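Local coordinates for protein hydrogen peroxide-inducible genes activator (Corynebacterium glutamicum, PDB 6G1D) that probably senses hydrogen peroxide through its regulatory domain and, as a LysR-type DNA-binding transcription factor, controls peroxide-responsive genes, at residues T29-L34 and P39-A44. The protein carries 1 engineered substitution. Numbering follows the deposited sequence.
Sequences TAATKL and PSLSQA
Ala30 meets Leu41 methyl to methyl: its CB lies 4.1 Å from Leu41 CD2, and because alanine carries nothing beyond CB, the leucine can reach right up to helix 27-33. Ala31, one residue on, is equally small, and its CB lies 4.3 Å from Leu41 CD2. The backbones can therefore approach until Ala31 CA and Leu41 CA are 5.9 Å apart. Leu41 CD2 also comes within 4.1 Å of Ala31 N, so one methyl rests over the step of backbone from Ala30 to Ala31, touching both residues. In Leu41, CG stands anti to the backbone N (chi1 -173°), which carries it toward helix 27-33, and chi2 (83°) turns CD1 toward Leu34 and CD2 toward the alanines. Thr32, on the outer face, turns back on its own helix: Thr32 OG1 donates to Thr29 O at 2.7 Å, on the same face of that carbonyl as Lys33 N, so two donors grip one oxygen. Lys33 is long and charged, suited to an exposed site, and its NZ forms a salt bridge with Glu196 of the second subunit. Leu34, about a turn after Ala30 and Ala31, comes back to the interface. Its CD1 touches Leu41 CD1 at 3.7 Å, the two side chains crossing at about a right angle. Helix 12-24 closes a third side, with Thr20 on Ala30 and Leu34 and Thr17 on Leu41. A helix, a short turn and a second helix packed across it through small and apolar side chains form the helix-turn-helix of the LysR family's DNA-binding domain, whose second helix is typically the recognition helix.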
ATOM      1  N   THR B  29     -18.418  28.179 -22.225  1.00 66.77           N
ATOM      2  CA  THR B  29     -18.680  27.037 -21.346  1.00 69.30           C
ATOM      3  C   THR B  29     -18.692  27.514 -19.894  1.00 66.29           C
ATOM      4  O   THR B  29     -19.570  27.120 -19.118  1.00 65.20           O
ATOM      5  CB  THR B  29     -17.585  25.950 -21.512  1.00 75.92           C
ATOM      6  OG1 THR B  29     -17.564  25.503 -22.872  1.00 87.33           O
ATOM      7  CG2 THR B  29     -17.825  24.757 -20.577  1.00 81.28           C
ATOM      8  N   ALA B  30     -17.746  28.394 -19.532  1.00 55.98           N
ATOM      9  CA  ALA B  30     -17.663  28.864 -18.145  1.00 53.86           C
ATOM     10  C   ALA B  30     -18.915  29.642 -17.773  1.00 53.67           C
ATOM     11  O   ALA B  30     -19.480  29.462 -16.689  1.00 53.20           O
ATOM     12  CB  ALA B  30     -16.396  29.714 -17.923  1.00 51.92           C
ATOM     13  N   ALA B  31     -19.370  30.474 -18.693  1.00 56.34           N
ATOM     14  CA  ALA B  31     -20.545  31.311 -18.468  1.00 56.54           C
ATOM     15  C   ALA B  31     -21.788  30.464 -18.299  1.00 58.13           C
ATOM     16  O   ALA B  31     -22.625  30.744 -17.434  1.00 57.83           O
ATOM     17  CB  ALA B  31     -20.736  32.312 -19.638  1.00 57.60           C
ATOM     18  N   THR B  32     -21.944  29.459 -19.140  1.00 62.52           N
ATOM     19  CA  THR B  32     -23.118  28.549 -19.058  1.00 64.42           C
ATOM     20  C   THR B  32     -23.045  27.769 -17.747  1.00 63.58           C
ATOM     21  O   THR B  32     -24.057  27.571 -17.107  1.00 64.15           O
ATOM     22  CB  THR B  32     -23.208  27.596 -20.259  1.00 66.91           C
ATOM     23  OG1 THR B  32     -22.022  26.801 -20.321  1.00 66.61           O
ATOM     24  CG2 THR B  32     -23.367  28.368 -21.571  1.00 68.17           C
ATOM     25  N   LYS B  33     -21.849  27.371 -17.334  1.00 66.60           N
ATOM     26  CA  LYS B  33     -21.697  26.665 -16.042  1.00 70.84           C
ATOM     27  C   LYS B  33     -22.206  27.494 -14.859  1.00 67.40           C
ATOM     28  O   LYS B  33     -22.779  26.966 -13.940  1.00 68.18           O
ATOM     29  CB  LYS B  33     -20.246  26.222 -15.795  1.00 69.22           C
ATOM     30  CG  LYS B  33     -20.143  25.245 -14.651  1.00 80.15           C
ATOM     31  CD  LYS B  33     -18.954  24.321 -14.788  1.00 88.23           C
ATOM     32  CE  LYS B  33     -18.943  23.283 -13.667  1.00 89.43           C
ATOM     33  NZ  LYS B  33     -18.089  22.121 -14.025  1.00 95.64           N
ATOM     34  N   LEU B  34     -21.986  28.805 -14.909  1.00 70.48           N
ATOM     35  CA  LEU B  34     -22.389  29.734 -13.841  1.00 65.14           C
ATOM     36  C   LEU B  34     -23.746  30.369 -14.055  1.00 64.03           C
ATOM     37  O   LEU B  34     -24.171  31.191 -13.238  1.00 65.95           O
ATOM     38  CB  LEU B  34     -21.307  30.844 -13.699  1.00 62.55           C
ATOM     39  CG  LEU B  34     -19.906  30.287 -13.259  1.00 58.86           C
ATOM     40  CD1 LEU B  34     -18.818  31.316 -13.417  1.00 59.24           C
ATOM     41  CD2 LEU B  34     -19.989  29.782 -11.815  1.00 59.35           C
ATOM     42  N   PRO B  39     -20.807  38.486 -21.413  1.00 65.85           N
ATOM     43  CA  PRO B  39     -20.444  39.811 -20.890  1.00 64.42           C
ATOM     44  C   PRO B  39     -20.345  39.885 -19.353  1.00 62.19           C
ATOM     45  O   PRO B  39     -19.383  40.474 -18.848  1.00 60.94           O
ATOM     46  CB  PRO B  39     -21.570  40.733 -21.420  1.00 66.83           C
ATOM     47  CG  PRO B  39     -22.090  40.050 -22.650  1.00 69.01           C
ATOM     48  CD  PRO B  39     -21.833  38.569 -22.471  1.00 67.84           C
ATOM     49  N   SER B  40     -21.290  39.280 -18.624  1.00 58.98           N
ATOM     50  CA  SER B  40     -21.238  39.260 -17.140  1.00 57.14           C
ATOM     51  C   SER B  40     -20.006  38.551 -16.603  1.00 55.14           C
ATOM     52  O   SER B  40     -19.365  39.014 -15.641  1.00 53.72           O
ATOM     53  CB  SER B  40     -22.486  38.602 -16.537  1.00 57.57           C
ATOM     54  OG  SER B  40     -23.609  39.468 -16.683  1.00 59.29           O
ATOM     55  N   LEU B  41     -19.681  37.422 -17.220  1.00 47.43           N
ATOM     56  CA  LEU B  41     -18.480  36.658 -16.878  1.00 45.97           C
ATOM     57  C   LEU B  41     -17.243  37.511 -17.077  1.00 45.32           C
ATOM     58  O   LEU B  41     -16.404  37.569 -16.192  1.00 43.83           O
ATOM     59  CB  LEU B  41     -18.380  35.408 -17.741  1.00 46.89           C
ATOM     60  CG  LEU B  41     -17.250  34.439 -17.353  1.00 45.77           C
ATOM     61  CD1 LEU B  41     -17.621  33.502 -16.212  1.00 45.18           C
ATOM     62  CD2 LEU B  41     -16.804  33.697 -18.621  1.00 47.12           C
ATOM     63  N   SER B  42     -17.103  38.131 -18.249  1.00 53.86           N
ATOM     64  CA  SER B  42     -15.919  38.953 -18.539  1.00 53.66           C
ATOM     65  C   SER B  42     -15.812  40.173 -17.598  1.00 53.02           C
ATOM     66  O   SER B  42     -14.723  40.494 -17.179  1.00 52.11           O
ATOM     67  CB  SER B  42     -15.903  39.379 -20.011  1.00 55.74           C
ATOM     68  OG  SER B  42     -16.852  40.381 -20.237  1.00 57.19           O
ATOM     69  N   GLN B  43     -16.933  40.800 -17.260  1.00 55.22           N
ATOM     70  CA  GLN B  43     -16.979  41.906 -16.285  1.00 56.28           C
ATOM     71  C   GLN B  43     -16.484  41.485 -14.901  1.00 52.91           C
ATOM     72  O   GLN B  43     -15.732  42.201 -14.283  1.00 54.19           O
ATOM     73  CB  GLN B  43     -18.402  42.483 -16.118  1.00 57.71           C
ATOM     74  CG  GLN B  43     -18.418  43.713 -15.167  1.00 62.04           C
ATOM     75  CD  GLN B  43     -19.431  43.699 -13.985  1.00 71.42           C
ATOM     76  OE1 GLN B  43     -20.638  43.895 -14.204  1.00 69.51           O
ATOM     77  NE2 GLN B  43     -18.916  43.540 -12.719  1.00 62.13           N
ATOM     78  N   ALA B  44     -16.916  40.327 -14.427  1.00 49.55           N
ATOM     79  CA  ALA B  44     -16.466  39.774 -13.150  1.00 47.97           C
ATOM     80  C   ALA B  44     -14.969  39.480 -13.175  1.00 47.03           C
ATOM     81  O   ALA B  44     -14.250  39.799 -12.225  1.00 46.09           O
ATOM     82  CB  ALA B  44     -17.245  38.506 -12.798  1.00 48.68           C
TER